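Long-range contacts in carboxynorspermidine decarboxylase (Campylobacter jejuni subsp. jejuni 81116, PDB 3N29), which probably decarboxylates carboxynorspermidine to norspermidine with pyridoxal 5'-phosphate as cofactor, as a homodimer of the beta/alpha-barrel family of basic amino acid decarboxylases: residues C160-S165 with E221-W226; T300-H305 with A351-G356; E317-R322 with V371-I376. All blocks are in the same frame, centred on the assembly; numbering follows the deposited sequence.

Interaction 1: C160-S165 with E221-W226; sequences CNVEFS and EKFGKW
Lys-222 NZ reaches the backbone oxygen Val-162 O at 3.3 Å, a long, weak hydrogen bond. The last side-chain torsion of Lys-222 (chi4 130°) kinks NZ off the extended chain and brings it to the loop. Glu-163 crosses this lysine at about a right angle, and its carboxylate oxygen OE1 lies 4.5 Å from Lys-222 NZ, too far for a salt bridge, though the opposite charges would probably still attract weakly on this solvent-facing side. Within the loop, Glu-163 N makes a weak bond back to the side-chain amide oxygen of Asn-161.

Deeper in, the Phe-223 ring carries the apolar part. Cys-160 CB sits over one face, 3.9 Å from the centroid of the Phe-223 ring, in a CH-pi contact displaced toward the rim. Cys-160 SG approaches the same ring obliquely, 4.2 Å from the Phe-223 centroid, in a sulfur-aromatic contact. Round the edge, near the ring plane, Asn-161 O comes to 3.5 Å from Phe-223 CZ, while Val-162 CG2 brushes Phe-223 CE2 more loosely. Phe-188 meets the ring edge-to-face, and Phe-219 of the same helix adds another aromatic neighbour.

A backbone bond joins Cys-160 to the cofactor-pocket residue His-200. The contact packs the loop after barrel strand 155-159 against the C-terminal end of helix 209-223, strand-end loop on helix, as in a beta/alpha-barrel.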
loop_
_atom_site.group_PDB
_atom_site.type_symbol
_atom_site.label_atom_id
_atom_site.label_comp_id
_atom_site.label_asym_id
_atom_site.label_seq_id
_atom_site.Cartn_x
_atom_site.Cartn_y
_atom_site.Cartn_z
ATOM N N CYS A 160 -20.378 -19.617 -1.124
ATOM C CA CYS A 160 -20.946 -20.039 -2.409
ATOM C C CYS A 160 -20.478 -19.073 -3.503
ATOM O O CYS A 160 -20.549 -17.846 -3.330
ATOM C CB CYS A 160 -22.438 -19.955 -2.300
ATOM S SG CYS A 160 -23.068 -21.110 -1.043
ATOM N N ASN A 161 -19.990 -19.622 -4.602
ATOM C CA ASN A 161 -19.564 -18.835 -5.746
ATOM C C ASN A 161 -20.827 -18.653 -6.560
ATOM O O ASN A 161 -21.286 -19.566 -7.161
ATOM C CB ASN A 161 -18.497 -19.564 -6.556
ATOM C CG ASN A 161 -18.062 -18.788 -7.779
ATOM O OD1 ASN A 161 -18.799 -17.897 -8.229
ATOM N ND2 ASN A 161 -16.853 -19.132 -8.358
ATOM N N VAL A 162 -21.405 -17.477 -6.579
ATOM C CA VAL A 162 -22.670 -17.351 -7.272
ATOM C C VAL A 162 -22.535 -17.234 -8.784
ATOM O O VAL A 162 -23.503 -17.577 -9.518
ATOM C CB VAL A 162 -23.495 -16.252 -6.662
ATOM C CG1 VAL A 162 -24.738 -15.984 -7.500
ATOM C CG2 VAL A 162 -23.858 -16.707 -5.257
ATOM N N GLU A 163 -21.334 -16.866 -9.275
ATOM C CA GLU A 163 -21.058 -16.891 -10.741
ATOM C C GLU A 163 -21.991 -15.942 -11.514
ATOM O O GLU A 163 -22.843 -16.365 -12.297
ATOM C CB GLU A 163 -21.188 -18.313 -11.337
ATOM C CG GLU A 163 -20.178 -19.398 -10.867
ATOM C CD GLU A 163 -20.230 -20.657 -11.763
ATOM O OE1 GLU A 163 -20.968 -21.657 -11.467
ATOM O OE2 GLU A 163 -19.541 -20.614 -12.803
ATOM N N PHE A 164 -21.809 -14.651 -11.296
ATOM C CA PHE A 164 -22.709 -13.658 -11.857
ATOM C C PHE A 164 -21.978 -12.336 -12.156
ATOM O O PHE A 164 -20.954 -12.036 -11.542
ATOM C CB PHE A 164 -23.895 -13.461 -10.894
ATOM C CG PHE A 164 -25.032 -12.667 -11.486
ATOM C CD1 PHE A 164 -25.585 -13.030 -12.729
ATOM C CD2 PHE A 164 -25.545 -11.555 -10.806
ATOM C CE1 PHE A 164 -26.633 -12.300 -13.289
ATOM C CE2 PHE A 164 -26.582 -10.813 -11.363
ATOM C CZ PHE A 164 -27.137 -11.193 -12.618
ATOM N N SER A 165 -22.492 -11.572 -13.125
ATOM C CA SER A 165 -21.924 -10.267 -13.491
ATOM C C SER A 165 -22.381 -9.207 -12.487
ATOM O O SER A 165 -21.972 -8.048 -12.558
ATOM C CB SER A 165 -22.373 -9.868 -14.900
ATOM O OG SER A 165 -23.770 -9.588 -14.923
ATOM N N GLU A 221 -31.662 -19.820 -7.435
ATOM C CA GLU A 221 -31.797 -20.699 -8.572
ATOM C C GLU A 221 -30.731 -21.816 -8.468
ATOM O O GLU A 221 -31.074 -22.987 -8.600
ATOM C CB GLU A 221 -31.687 -19.902 -9.857
ATOM C CG GLU A 221 -32.184 -20.603 -11.075
ATOM C CD GLU A 221 -31.257 -20.364 -12.246
ATOM O OE1 GLU A 221 -31.699 -19.775 -13.250
ATOM O OE2 GLU A 221 -30.064 -20.738 -12.143
ATOM N N LYS A 222 -29.483 -21.463 -8.183
ATOM C CA LYS A 222 -28.415 -22.446 -8.173
ATOM C C LYS A 222 -28.240 -23.248 -6.868
ATOM O O LYS A 222 -27.812 -24.408 -6.911
ATOM C CB LYS A 222 -27.074 -21.783 -8.534
ATOM C CG LYS A 222 -26.871 -21.445 -10.007
ATOM C CD LYS A 222 -25.558 -20.564 -10.176
ATOM C CE LYS A 222 -24.943 -20.571 -11.607
ATOM N NZ LYS A 222 -24.656 -19.184 -12.150
ATOM N N PHE A 223 -28.482 -22.637 -5.719
ATOM C CA PHE A 223 -28.180 -23.265 -4.428
ATOM C C PHE A 223 -29.453 -23.526 -3.589
ATOM O O PHE A 223 -29.370 -24.057 -2.473
ATOM C CB PHE A 223 -27.237 -22.384 -3.627
ATOM C CG PHE A 223 -25.875 -22.168 -4.254
ATOM C CD1 PHE A 223 -24.770 -22.913 -3.845
ATOM C CD2 PHE A 223 -25.702 -21.201 -5.223
ATOM C CE1 PHE A 223 -23.503 -22.704 -4.409
ATOM C CE2 PHE A 223 -24.445 -20.978 -5.819
ATOM C CZ PHE A 223 -23.341 -21.749 -5.393
ATOM N N GLY A 224 -30.584 -23.144 -4.154
ATOM C CA GLY A 224 -31.943 -23.285 -3.580
ATOM C C GLY A 224 -32.256 -24.535 -2.815
ATOM O O GLY A 224 -32.817 -24.466 -1.713
ATOM N N LYS A 225 -31.868 -25.670 -3.377
ATOM C CA LYS A 225 -32.200 -26.967 -2.797
ATOM C C LYS A 225 -31.474 -27.230 -1.459
ATOM O O LYS A 225 -31.908 -28.075 -0.679
ATOM C CB LYS A 225 -31.963 -28.098 -3.818
ATOM C CG LYS A 225 -30.611 -28.749 -3.769
ATOM C CD LYS A 225 -30.316 -29.609 -5.014
ATOM C CE LYS A 225 -30.647 -31.071 -4.825
ATOM N NZ LYS A 225 -29.754 -31.897 -5.726
ATOM N N TRP A 226 -30.422 -26.459 -1.160
ATOM C CA TRP A 226 -29.720 -26.620 0.099
ATOM C C TRP A 226 -29.954 -25.511 1.135
ATOM O O TRP A 226 -29.387 -25.560 2.199
ATOM C CB TRP A 226 -28.200 -26.722 -0.179
ATOM C CG TRP A 226 -27.896 -27.832 -1.107
ATOM C CD1 TRP A 226 -28.031 -29.173 -0.863
ATOM C CD2 TRP A 226 -27.410 -27.705 -2.415
ATOM N NE1 TRP A 226 -27.662 -29.890 -1.964
ATOM C CE2 TRP A 226 -27.288 -29.016 -2.945
ATOM C CE3 TRP A 226 -27.073 -26.614 -3.214
ATOM C CZ2 TRP A 226 -26.794 -29.262 -4.224
ATOM C CZ3 TRP A 226 -26.599 -26.853 -4.493
ATOM C CH2 TRP A 226 -26.458 -28.170 -4.990
#

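Interaction 2: T300-H305 with A351-G356; sequences TSSEAH and AGDVMG
Both carboxylate oxygens of Asp-353 are gripped by the two serines that open helix 302-305. Asp-353 OD1 takes two donors from one residue: Ser-302 OG at 2.6 Å, from well above the carboxylate plane, and Ser-302 N at 2.8 Å, on the syn side and closer to that plane. At chi1 57° the Ser-302 hydroxyl is tucked over its own backbone, near its N-H, which lets both donors reach the same oxygen. The second oxygen, Asp-353 OD2, is met by Ser-301 OG at 2.9 Å, again from above the plane, and also bonds Thr-348 OG1. Three donors across the contact thus fix the rotation of a buried carboxylate.

Ser-301 is the N-cap of the helix: while its hydroxyl donates to the aspartate, Ser-301 OG accepts from Ala-304 N at 3.0 Å. The carboxylate therefore lies at the helix's N-terminal end, whose partial positive charge should suit an anion. In its own segment, Asp-353 is the centre of an inverse gamma turn leading into strand 354-360.

Beside the polar cluster, a bend at chi2 (68°) carries the Met-355 methyl up to Thr-300 and the start of the helix. Met-355 CE packs tightly on Thr-300 CG2, at 3.5 Å, and touches the backbone at Ser-302 N, 3.7 Å away. Thr-300 is oriented in turn by its hydroxyl, Thr-300 OG1 lying 2.8 Å from His-305 ND1 in a hydrogen bond. Farther out, the Glu-303 carboxylate forms a salt bridge with Lys-382 of the second subunit, a residue of the norspermidine pocket.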
loop_
_atom_site.group_PDB
_atom_site.type_symbol
_atom_site.label_atom_id
_atom_site.label_comp_id
_atom_site.label_asym_id
_atom_site.label_seq_id
_atom_site.Cartn_x
_atom_site.Cartn_y
_atom_site.Cartn_z
ATOM N N THR A 300 1.028 15.107 2.861
ATOM C CA THR A 300 0.380 13.843 2.782
ATOM C C THR A 300 0.733 13.287 1.400
ATOM O O THR A 300 1.381 13.960 0.598
ATOM C CB THR A 300 -1.152 13.903 3.011
ATOM O OG1 THR A 300 -1.639 12.595 3.248
ATOM C CG2 THR A 300 -1.971 14.466 1.787
ATOM N N SER A 301 0.443 12.030 1.219
ATOM C CA SER A 301 0.843 11.316 -0.026
ATOM C C SER A 301 -0.303 10.484 -0.534
ATOM O O SER A 301 -0.973 9.738 0.219
ATOM C CB SER A 301 2.077 10.468 0.211
ATOM O OG SER A 301 2.116 9.343 -0.637
ATOM N N SER A 302 -0.567 10.592 -1.845
ATOM C CA SER A 302 -1.599 9.750 -2.447
ATOM C C SER A 302 -1.184 8.311 -2.317
ATOM O O SER A 302 -1.994 7.504 -1.833
ATOM C CB SER A 302 -1.829 10.178 -3.926
ATOM O OG SER A 302 -0.577 10.077 -4.593
ATOM N N GLU A 303 0.063 7.997 -2.638
ATOM C CA GLU A 303 0.559 6.606 -2.653
ATOM C C GLU A 303 0.519 5.917 -1.260
ATOM O O GLU A 303 0.100 4.768 -1.133
ATOM C CB GLU A 303 1.989 6.597 -3.126
ATOM C CG GLU A 303 2.644 5.190 -3.057
ATOM C CD GLU A 303 2.694 4.497 -4.431
ATOM O OE1 GLU A 303 2.467 5.210 -5.465
ATOM O OE2 GLU A 303 2.973 3.266 -4.444
ATOM N N ALA A 304 0.895 6.666 -0.215
ATOM C CA ALA A 304 1.049 6.079 1.118
ATOM C C ALA A 304 -0.210 6.216 1.947
ATOM O O ALA A 304 -0.468 5.338 2.821
ATOM C CB ALA A 304 2.248 6.744 1.807
ATOM N N HIS A 305 -0.995 7.291 1.717
ATOM C CA HIS A 305 -2.124 7.669 2.616
ATOM C C HIS A 305 -3.517 7.566 1.997
ATOM O O HIS A 305 -4.502 7.459 2.723
ATOM C CB HIS A 305 -1.894 9.102 3.179
ATOM C CG HIS A 305 -0.593 9.286 3.914
ATOM N ND1 HIS A 305 -0.025 10.512 4.104
ATOM C CD2 HIS A 305 0.285 8.393 4.426
ATOM C CE1 HIS A 305 1.140 10.387 4.731
ATOM N NE2 HIS A 305 1.344 9.102 4.952
ATOM N N ALA A 351 7.618 10.828 -8.598
ATOM C CA ALA A 351 7.068 11.798 -9.580
ATOM C C ALA A 351 5.550 11.819 -9.661
ATOM O O ALA A 351 4.928 12.889 -9.804
ATOM C CB ALA A 351 7.654 11.463 -10.947
ATOM N N GLY A 352 4.956 10.645 -9.585
ATOM C CA GLY A 352 3.479 10.448 -9.719
ATOM C C GLY A 352 2.651 10.667 -8.476
ATOM O O GLY A 352 1.463 10.299 -8.422
ATOM N N ASP A 353 3.261 11.216 -7.444
ATOM C CA ASP A 353 2.496 11.486 -6.174
ATOM C C ASP A 353 1.775 12.796 -6.353
ATOM O O ASP A 353 2.178 13.817 -5.818
ATOM C CB ASP A 353 3.418 11.521 -4.959
ATOM C CG ASP A 353 2.662 11.372 -3.594
ATOM O OD1 ASP A 353 1.427 11.475 -3.612
ATOM O OD2 ASP A 353 3.334 11.209 -2.517
ATOM N N VAL A 354 0.671 12.715 -7.104
ATOM C CA VAL A 354 -0.145 13.838 -7.519
ATOM C C VAL A 354 -1.614 13.411 -7.204
ATOM O O VAL A 354 -2.080 12.333 -7.634
ATOM C CB VAL A 354 0.039 14.098 -9.044
ATOM C CG1 VAL A 354 -1.020 15.078 -9.613
ATOM C CG2 VAL A 354 1.526 14.526 -9.316
ATOM N N MET A 355 -2.363 14.286 -6.545
ATOM C CA MET A 355 -3.759 13.982 -6.273
ATOM C C MET A 355 -4.708 14.341 -7.435
ATOM O O MET A 355 -5.761 13.701 -7.597
ATOM C CB MET A 355 -4.221 14.663 -5.008
ATOM C CG MET A 355 -3.590 14.151 -3.708
ATOM S SD MET A 355 -1.721 14.516 -3.474
ATOM C CE MET A 355 -1.575 14.106 -1.625
ATOM N N GLY A 356 -4.353 15.382 -8.203
ATOM C CA GLY A 356 -5.161 15.908 -9.280
ATOM C C GLY A 356 -5.057 17.419 -9.366
ATOM O O GLY A 356 -4.267 18.034 -8.631
#

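Interaction 3: E317-R322 with V371-I376; sequences EVLNAR and VFLDQI
An antiparallel bridge in the C-terminal sheet domain joins segment 317-322 to segment 371-376. Val-318 and Phe-372 form its non-hydrogen-bonded pair, and one direct backbone bond flanks them on each side. Leu-373 N donates to Glu-317 O at 2.9 Å, almost straight at the hydrogen (174°) but with the donor well above the carbonyl plane. Leu-319 N donates to Val-371 O, also at 2.9 Å, this time nearly along the C=O axis. The second bond of each flanking pair is relayed by water. One water accepts from Glu-317 N and donates to Leu-373 O; another accepts from Val-371 N and donates to Leu-319 O. Val-318 CA also lies 3.3 Å from Val-371 O, in a CA-H...O contact.

Side chains sort to the two faces. Val-318 and Phe-372 run side by side, with Val-318 CG2 3.5 Å from Phe-372 CD1 in an oblique approach to the ring. The other face carries Leu-319 and Val-371, also alongside one another, their CB atoms 3.8 Å apart. Leu-373 completes that face: its CD2 methyl meets Leu-319 CB at 4.0 Å, and its CD1 methyl meets Glu-317 CB at 3.9 Å, while the glutamate's carboxylate end leads away.

A type II turn that starts at the bridge residue Val-318 and runs to Ala-321 redirects the chain, Asn-320 adopting the left-handed conformation (phi 65°) in it. The paired segments are thus joined by two direct and two water-relayed links, which implies backbones splayed at both ends of a short bridge whose register the direct bonds set.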
loop_
_atom_site.group_PDB
_atom_site.type_symbol
_atom_site.label_atom_id
_atom_site.label_comp_id
_atom_site.label_asym_id
_atom_site.label_seq_id
_atom_site.Cartn_x
_atom_site.Cartn_y
_atom_site.Cartn_z
ATOM N N GLU A 317 -12.393 14.020 -3.829
ATOM C CA GLU A 317 -12.941 15.341 -3.736
ATOM C C GLU A 317 -12.193 16.060 -2.617
ATOM O O GLU A 317 -11.597 15.408 -1.690
ATOM C CB GLU A 317 -14.455 15.306 -3.457
ATOM C CG GLU A 317 -15.302 14.632 -4.554
ATOM C CD GLU A 317 -15.537 15.467 -5.823
ATOM O OE1 GLU A 317 -15.141 16.700 -5.860
ATOM O OE2 GLU A 317 -16.129 14.878 -6.793
ATOM N N VAL A 318 -12.146 17.377 -2.732
ATOM C CA VAL A 318 -11.526 18.251 -1.752
ATOM C C VAL A 318 -12.510 19.305 -1.321
ATOM O O VAL A 318 -13.252 19.875 -2.187
ATOM C CB VAL A 318 -10.257 18.907 -2.336
ATOM C CG1 VAL A 318 -9.754 20.090 -1.482
ATOM C CG2 VAL A 318 -9.169 17.822 -2.529
ATOM N N LEU A 319 -12.587 19.518 -0.013
ATOM C CA LEU A 319 -13.548 20.490 0.540
ATOM C C LEU A 319 -13.291 21.887 -0.059
ATOM O O LEU A 319 -12.142 22.308 -0.133
ATOM C CB LEU A 319 -13.408 20.558 2.028
ATOM C CG LEU A 319 -14.281 21.526 2.809
ATOM C CD1 LEU A 319 -15.794 21.124 2.848
ATOM C CD2 LEU A 319 -13.698 21.662 4.246
ATOM N N ASN A 320 -14.376 22.542 -0.513
ATOM C CA ASN A 320 -14.361 23.867 -1.129
ATOM C C ASN A 320 -13.615 23.927 -2.435
ATOM O O ASN A 320 -13.241 24.987 -2.854
ATOM C CB ASN A 320 -13.770 24.945 -0.198
ATOM C CG ASN A 320 -14.522 25.066 1.101
ATOM O OD1 ASN A 320 -15.743 25.017 1.120
ATOM N ND2 ASN A 320 -13.786 25.156 2.219
ATOM N N ALA A 321 -13.361 22.793 -3.070
ATOM C CA ALA A 321 -12.706 22.808 -4.373
ATOM C C ALA A 321 -13.486 21.973 -5.362
ATOM O O ALA A 321 -14.315 21.099 -4.967
ATOM C CB ALA A 321 -11.227 22.303 -4.244
ATOM N N ARG A 322 -13.196 22.168 -6.648
ATOM C CA ARG A 322 -13.769 21.316 -7.682
ATOM C C ARG A 322 -12.653 20.620 -8.426
ATOM O O ARG A 322 -11.653 21.230 -8.731
ATOM C CB ARG A 322 -14.634 22.091 -8.686
ATOM C CG ARG A 322 -15.731 22.993 -8.041
ATOM C CD ARG A 322 -16.675 23.754 -9.010
ATOM N NE ARG A 322 -15.857 24.477 -10.010
ATOM C CZ ARG A 322 -15.460 23.961 -11.186
ATOM N NH1 ARG A 322 -15.853 22.750 -11.587
ATOM N NH2 ARG A 322 -14.692 24.667 -11.965
ATOM N N VAL A 371 -8.510 19.592 2.765
ATOM C CA VAL A 371 -9.350 18.562 3.372
ATOM C C VAL A 371 -9.814 17.604 2.255
ATOM O O VAL A 371 -10.650 17.956 1.378
ATOM C CB VAL A 371 -10.545 19.206 4.126
ATOM C CG1 VAL A 371 -11.489 18.134 4.755
ATOM C CG2 VAL A 371 -10.009 20.197 5.162
ATOM N N PHE A 372 -9.236 16.419 2.231
ATOM C CA PHE A 372 -9.626 15.353 1.304
ATOM C C PHE A 372 -10.857 14.625 1.892
ATOM O O PHE A 372 -10.827 14.022 3.007
ATOM C CB PHE A 372 -8.469 14.376 1.060
ATOM C CG PHE A 372 -7.327 14.979 0.296
ATOM C CD1 PHE A 372 -7.431 15.174 -1.055
ATOM C CD2 PHE A 372 -6.216 15.404 0.946
ATOM C CE1 PHE A 372 -6.331 15.792 -1.762
ATOM C CE2 PHE A 372 -5.157 16.049 0.290
ATOM C CZ PHE A 372 -5.226 16.219 -1.072
ATOM N N LEU A 373 -11.920 14.646 1.106
ATOM C CA LEU A 373 -13.250 14.196 1.595
ATOM C C LEU A 373 -13.368 12.667 1.565
ATOM O O LEU A 373 -12.919 12.021 0.590
ATOM C CB LEU A 373 -14.371 14.834 0.736
ATOM C CG LEU A 373 -14.444 16.364 0.850
ATOM C CD1 LEU A 373 -15.606 16.896 -0.087
ATOM C CD2 LEU A 373 -14.707 16.828 2.297
ATOM N N ASP A 374 -14.001 12.098 2.597
ATOM C CA ASP A 374 -14.403 10.682 2.609
ATOM C C ASP A 374 -13.239 9.759 2.544
ATOM O O ASP A 374 -13.088 8.948 1.599
ATOM C CB ASP A 374 -15.392 10.376 1.487
ATOM C CG ASP A 374 -16.016 8.998 1.621
ATOM O OD1 ASP A 374 -16.091 8.489 2.787
ATOM O OD2 ASP A 374 -16.484 8.460 0.560
ATOM N N GLN A 375 -12.388 9.865 3.547
ATOM C CA GLN A 375 -11.152 9.141 3.599
ATOM C C GLN A 375 -10.952 8.248 4.835
ATOM O O GLN A 375 -9.805 8.010 5.238
ATOM C CB GLN A 375 -9.979 10.107 3.434
ATOM C CG GLN A 375 -9.926 10.838 2.060
ATOM C CD GLN A 375 -9.739 9.939 0.918
ATOM O OE1 GLN A 375 -10.263 10.177 -0.187
ATOM N NE2 GLN A 375 -9.119 8.851 1.165
ATOM N N ILE A 376 -12.013 7.729 5.398
ATOM C CA ILE A 376 -11.877 6.842 6.536
ATOM C C ILE A 376 -11.970 5.373 6.146
ATOM O O ILE A 376 -11.394 4.553 6.832
ATOM C CB ILE A 376 -12.874 7.157 7.731
ATOM C CG1 ILE A 376 -12.836 8.641 8.051
ATOM C CG2 ILE A 376 -12.475 6.314 8.945
ATOM C CD1 ILE A 376 -11.489 9.190 8.621
HETATM O O HOH W 1 -13.685 12.199 -2.124
HETATM O O HOH W 2 -9.788 22.011 1.455
#

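Interaction 1 stands apart in the beta/alpha-barrel, its centre 41 Å from that of interaction 2 and 39 Å from that of interaction 3, on the opposite side of the chain's centre. Interactions 2 and 3 share the sheet domain, with centres 14 Å apart, and touch through the Phe-372 ring: Met-355 CG lies 3.7 Å from Phe-372 CZ, and Thr-300 CG2 3.9 Å from Phe-372 CE2. Their segments alternate along the chain. The side chains of Cys-160 and Asp-353 lie about 11 and 10 Å, respectively, each from a bound pyridoxal phosphate, evidently different molecules, and neither contact touches the cofactor; this is consistent with active sites near the dimer interface.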